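Local coordinates for protein dachshund homolog 1 (Homo sapiens, PDB 1L8R) that acts as a transcription factor regulating organogenesis, working with SIX and EYA partners, and contains a domain with a DNA-binding motif similar to the winged helix, at residues I57-C62 with K84-K89; Q3-K8 with N63-R68. One frame throughout, in Å; residues are numbered along the deposited sequence.

Interaction 1 (I57-C62 with K84-K89); sequences ITPVVC and KLISRK
V60 and L85 face each other as an antiparallel hydrogen-bonded pair, where the short strand 60-61 is added to the edge of strand 84-87 in the DACHbox-N domain. That domain contains a DNA-binding motif resembling the forkhead/winged-helix fold, and strand 60-61 forms one edge of its antiparallel sheet; strand 25-29 holds the other edge of 84-87.

Two backbone hydrogen bonds make the pairing. V60 N donates to L85 O at 2.8 Å, and L85 N returns a bond to V60 O at 2.9 Å. V60 O also receives a CA-H...O contact from K84 CA at 3.3 Å. V61 and K84 form the following, non-hydrogen-bonded pair.

The side-chain contacts divide between the two faces of the sheet. The side chains of V60 and L85 lie on one face, V60 CB 4.3 Å from L85 CB, and both also touch L27. On the other face, the K84 chain runs extended beyond CG, and its CB, CG and CD pass P59 CB. The ammonium end of K84 makes a cation-pi interaction with Y49 of helix 45-54. P59 and I86 lie side by side and point the same way. I86 CG2, anti to its own carbonyl carbon, sits 3.5 Å from P59 CB and almost as near P59 CG. I57 CG2 reaches the same methyl, I86 CG2, more loosely, at 4.4 Å. L52 touches both I57 and P59, and F91 touches I86, joining this face to helices 45-54 and 88-99.

At the far end of the pairing the thiol of C62 comes up against the branch of L85: C62 SG lies 3.5 Å from L85 CG and 3.6 Å from L85 CD2.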
ATOM      1  N   ILE A  57       0.960 -13.083  -2.798  1.00 23.04           N
ATOM      2  CA  ILE A  57       1.216 -11.705  -3.192  1.00 21.13           C
ATOM      3  C   ILE A  57       2.422 -11.191  -2.401  1.00 19.50           C
ATOM      4  O   ILE A  57       2.392 -11.146  -1.166  1.00 17.48           O
ATOM      5  CB  ILE A  57       0.004 -10.797  -2.890  1.00 20.22           C
ATOM      6  CG1 ILE A  57      -1.210 -11.255  -3.706  1.00 21.23           C
ATOM      7  CG2 ILE A  57       0.346  -9.349  -3.210  1.00 17.76           C
ATOM      8  CD1 ILE A  57      -2.512 -10.559  -3.326  1.00 19.99           C
ATOM      9  N   THR A  58       3.485 -10.820  -3.111  1.00 19.58           N
ATOM     10  CA  THR A  58       4.692 -10.303  -2.474  1.00 17.75           C
ATOM     11  C   THR A  58       4.775  -8.803  -2.732  1.00 16.69           C
ATOM     12  O   THR A  58       5.031  -8.372  -3.857  1.00 16.26           O
ATOM     13  CB  THR A  58       5.961 -10.975  -3.035  1.00 18.62           C
ATOM     14  OG1 THR A  58       5.886 -12.392  -2.829  1.00 21.14           O
ATOM     15  CG2 THR A  58       7.201 -10.436  -2.342  1.00 18.27           C
ATOM     16  N   PRO A  59       4.540  -7.988  -1.695  1.00 16.40           N
ATOM     17  CA  PRO A  59       4.578  -6.526  -1.788  1.00 15.81           C
ATOM     18  C   PRO A  59       5.941  -5.974  -2.162  1.00 15.44           C
ATOM     19  O   PRO A  59       6.972  -6.540  -1.789  1.00 14.32           O
ATOM     20  CB  PRO A  59       4.171  -6.079  -0.384  1.00 18.30           C
ATOM     21  CG  PRO A  59       3.297  -7.185   0.082  1.00 17.56           C
ATOM     22  CD  PRO A  59       4.052  -8.405  -0.369  1.00 17.87           C
ATOM     23  N   VAL A  60       5.935  -4.870  -2.902  1.00 14.30           N
ATOM     24  CA  VAL A  60       7.167  -4.201  -3.294  1.00 13.48           C
ATOM     25  C   VAL A  60       7.676  -3.408  -2.093  1.00 13.73           C
ATOM     26  O   VAL A  60       6.901  -2.789  -1.364  1.00 13.85           O
ATOM     27  CB  VAL A  60       6.927  -3.235  -4.479  1.00 13.56           C
ATOM     28  CG1 VAL A  60       8.053  -2.208  -4.566  1.00 14.96           C
ATOM     29  CG2 VAL A  60       6.819  -4.031  -5.776  1.00 15.69           C
ATOM     30  N   VAL A  61       8.985  -3.436  -1.874  1.00 11.67           N
ATOM     31  CA  VAL A  61       9.557  -2.700  -0.756  1.00 10.56           C
ATOM     32  C   VAL A  61       9.948  -1.282  -1.164  1.00 10.50           C
ATOM     33  O   VAL A  61      10.687  -1.083  -2.134  1.00 11.46           O
ATOM     34  CB  VAL A  61      10.800  -3.419  -0.183  1.00 10.78           C
ATOM     35  CG1 VAL A  61      11.432  -2.569   0.940  1.00 10.06           C
ATOM     36  CG2 VAL A  61      10.394  -4.777   0.370  1.00 11.97           C
ATOM     37  N   CYS A  62       9.435  -0.301  -0.429  1.00  8.74           N
ATOM     38  CA  CYS A  62       9.732   1.104  -0.691  1.00 10.80           C
ATOM     39  C   CYS A  62      11.188   1.419  -0.422  1.00 11.66           C
ATOM     40  O   CYS A  62      11.757   0.957   0.569  1.00 12.63           O
ATOM     41  CB  CYS A  62       8.910   2.017   0.209  1.00  9.28           C
ATOM     42  SG  CYS A  62       7.212   2.217  -0.296  1.00 14.11           S
ATOM     43  N   LYS A  84       5.511  -0.736   2.363  1.00 12.75           N
ATOM     44  CA  LYS A  84       5.325  -1.631   1.232  1.00 12.31           C
ATOM     45  C   LYS A  84       4.239  -1.130   0.296  1.00 12.73           C
ATOM     46  O   LYS A  84       3.345  -0.381   0.702  1.00 11.97           O
ATOM     47  CB  LYS A  84       5.016  -3.042   1.723  1.00 15.64           C
ATOM     48  CG  LYS A  84       6.253  -3.722   2.302  1.00 17.90           C
ATOM     49  CD  LYS A  84       5.932  -5.039   2.964  1.00 23.76           C
ATOM     50  CE  LYS A  84       7.201  -5.697   3.480  1.00 24.41           C
ATOM     51  NZ  LYS A  84       6.899  -6.904   4.311  1.00 29.14           N
ATOM     52  N   LEU A  85       4.343  -1.546  -0.964  1.00 10.44           N
ATOM     53  CA  LEU A  85       3.417  -1.140  -2.010  1.00 11.94           C
ATOM     54  C   LEU A  85       2.837  -2.355  -2.729  1.00 11.69           C
ATOM     55  O   LEU A  85       3.532  -3.344  -2.943  1.00 15.45           O
ATOM     56  CB  LEU A  85       4.162  -0.299  -3.054  1.00 11.78           C
ATOM     57  CG  LEU A  85       4.996   0.915  -2.635  1.00 12.19           C
ATOM     58  CD1 LEU A  85       5.720   1.473  -3.861  1.00 13.42           C
ATOM     59  CD2 LEU A  85       4.102   1.984  -2.006  1.00 10.86           C
ATOM     60  N   ILE A  86       1.563  -2.293  -3.101  1.00 13.04           N
ATOM     61  CA  ILE A  86       0.974  -3.385  -3.875  1.00 13.12           C
ATOM     62  C   ILE A  86       0.015  -2.793  -4.901  1.00 13.95           C
ATOM     63  O   ILE A  86      -0.450  -1.672  -4.738  1.00 13.90           O
ATOM     64  CB  ILE A  86       0.231  -4.446  -3.004  1.00 16.32           C
ATOM     65  CG1 ILE A  86      -0.909  -3.813  -2.214  1.00 18.29           C
ATOM     66  CG2 ILE A  86       1.237  -5.174  -2.107  1.00 15.98           C
ATOM     67  CD1 ILE A  86      -1.836  -4.863  -1.587  1.00 16.85           C
ATOM     68  N   SER A  87      -0.252  -3.532  -5.973  1.00 14.27           N
ATOM     69  CA  SER A  87      -1.145  -3.038  -7.018  1.00 16.79           C
ATOM     70  C   SER A  87      -2.579  -2.905  -6.518  1.00 18.59           C
ATOM     71  O   SER A  87      -2.975  -3.548  -5.546  1.00 18.26           O
ATOM     72  CB  SER A  87      -1.099  -3.969  -8.236  1.00 17.77           C
ATOM     73  OG  SER A  87      -1.618  -5.255  -7.931  1.00 17.81           O
ATOM     74  N   ARG A  88      -3.370  -2.062  -7.176  1.00 19.98           N
ATOM     75  CA  ARG A  88      -4.751  -1.895  -6.750  1.00 22.04           C
ATOM     76  C   ARG A  88      -5.517  -3.204  -6.892  1.00 22.83           C
ATOM     77  O   ARG A  88      -6.380  -3.509  -6.072  1.00 23.86           O
ATOM     78  CB  ARG A  88      -5.430  -0.768  -7.535  1.00 22.76           C
ATOM     79  CG  ARG A  88      -5.074   0.615  -6.995  1.00 24.27           C
ATOM     80  CD  ARG A  88      -5.868   1.734  -7.648  1.00 26.09           C
ATOM     81  NE  ARG A  88      -5.607   1.823  -9.082  1.00 29.74           N
ATOM     82  CZ  ARG A  88      -5.964   2.851  -9.842  1.00 30.83           C
ATOM     83  NH1 ARG A  88      -6.600   3.887  -9.309  1.00 31.00           N
ATOM     84  NH2 ARG A  88      -5.683   2.845 -11.137  1.00 32.07           N
ATOM     85  N   LYS A  89      -5.184  -3.987  -7.916  1.00 24.44           N
ATOM     86  CA  LYS A  89      -5.846  -5.272  -8.130  1.00 25.78           C
ATOM     87  C   LYS A  89      -5.509  -6.216  -6.977  1.00 24.47           C
ATOM     88  O   LYS A  89      -6.370  -6.949  -6.489  1.00 24.85           O
ATOM     89  CB  LYS A  89      -5.399  -5.908  -9.448  1.00 27.92           C
ATOM     90  CG  LYS A  89      -6.262  -7.094  -9.867  1.00 32.59           C
ATOM     91  CD  LYS A  89      -5.734  -7.779 -11.124  1.00 34.77           C
ATOM     92  CE  LYS A  89      -4.646  -8.790 -10.795  1.00 35.03           C
ATOM     93  NZ  LYS A  89      -5.202  -9.940 -10.023  1.00 36.98           N
TER

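Interaction 2 (Q3-K8 with N63-R68)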
ATOM      1  N   GLN A   3      11.767   7.494 -12.761  1.00 20.24           N
ATOM      2  CA  GLN A   3      10.316   7.596 -12.731  1.00 18.06           C
ATOM      3  C   GLN A   3       9.638   6.798 -11.615  1.00 16.90           C
ATOM      4  O   GLN A   3       8.538   7.148 -11.195  1.00 15.72           O
ATOM      5  CB  GLN A   3       9.748   7.186 -14.097  1.00 18.49           C
ATOM      6  CG  GLN A   3       8.294   7.578 -14.342  1.00 18.88           C
ATOM      7  CD  GLN A   3       8.030   9.063 -14.128  1.00 20.01           C
ATOM      8  OE1 GLN A   3       8.902   9.909 -14.350  1.00 19.22           O
ATOM      9  NE2 GLN A   3       6.809   9.387 -13.709  1.00 21.90           N
ATOM     10  N   ASN A   4      10.289   5.744 -11.126  1.00 15.72           N
ATOM     11  CA  ASN A   4       9.700   4.932 -10.061  1.00 14.60           C
ATOM     12  C   ASN A   4       9.660   5.675  -8.730  1.00 13.41           C
ATOM     13  O   ASN A   4       9.005   5.228  -7.787  1.00 13.30           O
ATOM     14  CB  ASN A   4      10.461   3.611  -9.884  1.00 12.88           C
ATOM     15  CG  ASN A   4      11.919   3.812  -9.504  1.00 16.08           C
ATOM     16  OD1 ASN A   4      12.663   4.507 -10.199  1.00 18.05           O
ATOM     17  ND2 ASN A   4      12.334   3.200  -8.397  1.00 16.14           N
ATOM     18  N   ASN A   5      10.360   6.801  -8.642  1.00 14.16           N
ATOM     19  CA  ASN A   5      10.355   7.571  -7.407  1.00 14.55           C
ATOM     20  C   ASN A   5       9.434   8.780  -7.455  1.00 13.83           C
ATOM     21  O   ASN A   5       9.413   9.592  -6.530  1.00 14.94           O
ATOM     22  CB  ASN A   5      11.773   7.993  -7.044  1.00 16.08           C
ATOM     23  CG  ASN A   5      12.625   6.810  -6.658  1.00 18.39           C
ATOM     24  OD1 ASN A   5      12.200   5.976  -5.855  1.00 18.04           O
ATOM     25  ND2 ASN A   5      13.821   6.718  -7.229  1.00 20.35           N
ATOM     26  N   GLU A   6       8.679   8.898  -8.542  1.00 13.97           N
ATOM     27  CA  GLU A   6       7.738   9.997  -8.698  1.00 14.22           C
ATOM     28  C   GLU A   6       6.388   9.556  -8.146  1.00 13.53           C
ATOM     29  O   GLU A   6       5.803   8.584  -8.612  1.00 13.65           O
ATOM     30  CB  GLU A   6       7.602  10.383 -10.171  1.00 16.71           C
ATOM     31  CG  GLU A   6       8.824  11.087 -10.729  1.00 21.69           C
ATOM     32  CD  GLU A   6       9.125  12.374  -9.982  1.00 23.43           C
ATOM     33  OE1 GLU A   6       8.211  13.214  -9.862  1.00 26.57           O
ATOM     34  OE2 GLU A   6      10.271  12.547  -9.519  1.00 27.82           O
ATOM     35  N   CYS A   7       5.906  10.272  -7.142  1.00 12.41           N
ATOM     36  CA  CYS A   7       4.636   9.938  -6.515  1.00 13.75           C
ATOM     37  C   CYS A   7       3.472  10.664  -7.177  1.00 14.19           C
ATOM     38  O   CYS A   7       3.648  11.692  -7.836  1.00 13.39           O
ATOM     39  CB  CYS A   7       4.683  10.325  -5.032  1.00 13.51           C
ATOM     40  SG  CYS A   7       3.350   9.652  -4.019  1.00 18.82           S
ATOM     41  N   LYS A   8       2.282  10.103  -7.010  1.00 14.87           N
ATOM     42  CA  LYS A   8       1.069  10.720  -7.524  1.00 17.25           C
ATOM     43  C   LYS A   8      -0.110  10.135  -6.768  1.00 17.41           C
ATOM     44  O   LYS A   8      -0.070   8.985  -6.313  1.00 15.39           O
ATOM     45  CB  LYS A   8       0.915  10.502  -9.037  1.00 19.19           C
ATOM     46  CG  LYS A   8       0.484   9.120  -9.471  1.00 22.81           C
ATOM     47  CD  LYS A   8       0.215   9.106 -10.976  1.00 27.42           C
ATOM     48  CE  LYS A   8      -0.267   7.748 -11.452  1.00 30.09           C
ATOM     49  NZ  LYS A   8      -0.512   7.742 -12.922  1.00 33.92           N
ATOM     50  N   ASN A  63      11.790   2.222  -1.290  1.00 12.16           N
ATOM     51  CA  ASN A  63      13.174   2.611  -1.066  1.00 13.01           C
ATOM     52  C   ASN A  63      13.183   3.828  -0.131  1.00 13.43           C
ATOM     53  O   ASN A  63      12.129   4.387   0.202  1.00 11.35           O
ATOM     54  CB  ASN A  63      13.895   2.905  -2.395  1.00 12.62           C
ATOM     55  CG  ASN A  63      13.205   3.969  -3.230  1.00 10.31           C
ATOM     56  OD1 ASN A  63      12.904   5.051  -2.743  1.00 10.44           O
ATOM     57  ND2 ASN A  63      12.974   3.667  -4.503  1.00 12.02           N
ATOM     58  N   VAL A  64      14.362   4.240   0.310  1.00 13.28           N
ATOM     59  CA  VAL A  64      14.456   5.365   1.226  1.00 15.62           C
ATOM     60  C   VAL A  64      13.746   6.637   0.757  1.00 14.86           C
ATOM     61  O   VAL A  64      13.093   7.319   1.554  1.00 14.47           O
ATOM     62  CB  VAL A  64      15.930   5.688   1.537  1.00 18.57           C
ATOM     63  CG1 VAL A  64      16.025   7.002   2.307  1.00 21.26           C
ATOM     64  CG2 VAL A  64      16.530   4.563   2.370  1.00 18.65           C
ATOM     65  N   GLU A  65      13.875   6.961  -0.525  1.00 12.58           N
ATOM     66  CA  GLU A  65      13.253   8.160  -1.065  1.00 12.39           C
ATOM     67  C   GLU A  65      11.730   8.089  -1.018  1.00 10.75           C
ATOM     68  O   GLU A  65      11.077   9.067  -0.650  1.00 12.64           O
ATOM     69  CB  GLU A  65      13.704   8.394  -2.506  1.00 14.84           C
ATOM     70  CG  GLU A  65      13.291   9.744  -3.045  1.00 19.84           C
ATOM     71  CD  GLU A  65      13.690   9.945  -4.491  1.00 21.04           C
ATOM     72  OE1 GLU A  65      14.739   9.404  -4.895  1.00 24.48           O
ATOM     73  OE2 GLU A  65      12.962  10.658  -5.213  1.00 23.58           O
ATOM     74  N   GLN A  66      11.180   6.932  -1.377  1.00  9.35           N
ATOM     75  CA  GLN A  66       9.728   6.734  -1.386  1.00  9.12           C
ATOM     76  C   GLN A  66       9.169   6.804   0.030  1.00  9.95           C
ATOM     77  O   GLN A  66       8.103   7.379   0.262  1.00 10.38           O
ATOM     78  CB  GLN A  66       9.382   5.388  -2.026  1.00  8.88           C
ATOM     79  CG  GLN A  66       9.682   5.341  -3.537  1.00  6.06           C
ATOM     80  CD  GLN A  66       9.641   3.941  -4.097  1.00  8.39           C
ATOM     81  OE1 GLN A  66       9.835   2.957  -3.370  1.00 10.70           O
ATOM     82  NE2 GLN A  66       9.416   3.831  -5.403  1.00  9.46           N
ATOM     83  N   VAL A  67       9.880   6.212   0.982  1.00 10.98           N
ATOM     84  CA  VAL A  67       9.416   6.250   2.370  1.00 11.13           C
ATOM     85  C   VAL A  67       9.319   7.699   2.855  1.00 12.33           C
ATOM     86  O   VAL A  67       8.316   8.099   3.464  1.00 13.23           O
ATOM     87  CB  VAL A  67      10.363   5.459   3.300  1.00 11.53           C
ATOM     88  CG1 VAL A  67      10.022   5.757   4.770  1.00 12.38           C
ATOM     89  CG2 VAL A  67      10.234   3.969   3.022  1.00 10.22           C
ATOM     90  N   ARG A  68      10.343   8.496   2.569  1.00 11.99           N
ATOM     91  CA  ARG A  68      10.354   9.891   2.988  1.00 11.97           C
ATOM     92  C   ARG A  68       9.215  10.692   2.351  1.00 12.30           C
ATOM     93  O   ARG A  68       8.593  11.527   3.007  1.00 12.90           O
ATOM     94  CB  ARG A  68      11.705  10.529   2.655  1.00 16.10           C
ATOM     95  CG  ARG A  68      12.865   9.905   3.415  1.00 20.49           C
ATOM     96  CD  ARG A  68      14.168  10.608   3.091  1.00 24.24           C
ATOM     97  NE  ARG A  68      14.114  12.017   3.464  1.00 27.54           N
ATOM     98  CZ  ARG A  68      15.091  12.890   3.239  1.00 31.56           C
ATOM     99  NH1 ARG A  68      16.209  12.497   2.639  1.00 32.03           N
ATOM    100  NH2 ARG A  68      14.946  14.157   3.611  1.00 32.04           N
TER
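N5 meets the N-cap residue N63 and the first turn of helix 64-73, at E65, with its side chain. N5 CB lies 3.4 Å from E65 OE2, the carboxylate having been carried out by an E65 chain that is extended beyond CG. N5 CG, set anti to its own carbonyl carbon (chi1 -68°), comes within 3.8 Å of both E65 OE1 and N63 ND2. At the tip, N5 OD1 accepts a hydrogen bond from N63 ND2 at 2.8 Å; the donor lies in the carbonyl plane, on a lone pair, although the two amide planes are turned 69° apart. E65 OE1 lies over the face of the N5 amide, 3.7 Å from N5 ND2.

The amide of N63 is held by a capping box at the start of the helix: N63 OD1 takes the N-H of Q66, while Q66 OE1 accepts from N63 N. Thus N63 caps the helix with its oxygen and grips the N-terminal segment with its nitrogen. Q66 likewise serves both sides, because Q66 NE2 donates to N4 O at 2.8 Å, from 40° above that carbonyl plane. An alanine here would probably leave N4 O without this donor and N63 N without its capping acceptor, with N5 OD1 as the one remaining hydrogen-bonded link between the two segments. The N4 side chain approaches less closely, N4 ND2 lying 4.0 Å from N63 ND2, and its OD1 is hydrogen-bonded to S2 OG.

How the interactions relate
Interaction 1 is partly buried, its centre about 6 Å from the centre of the chain, whereas interaction 2 is a surface contact, its centre about 13 Å from the centre of the chain. The first joins two strands, by backbone bonds and apolar side chains; the second ties N4 and N5 of the N-terminal segment to the start of helix 64-73, and there side-chain amides do the work. Residues 57-62 run straight into 63-68, and helix 64-73 leads on toward strand 84-87. The two also touch in space, C62 CB packing 3.7 Å from V67 CG2, where the residue following strand 60-61 packs on a buried valine of the helix whose start receives N4 and N5.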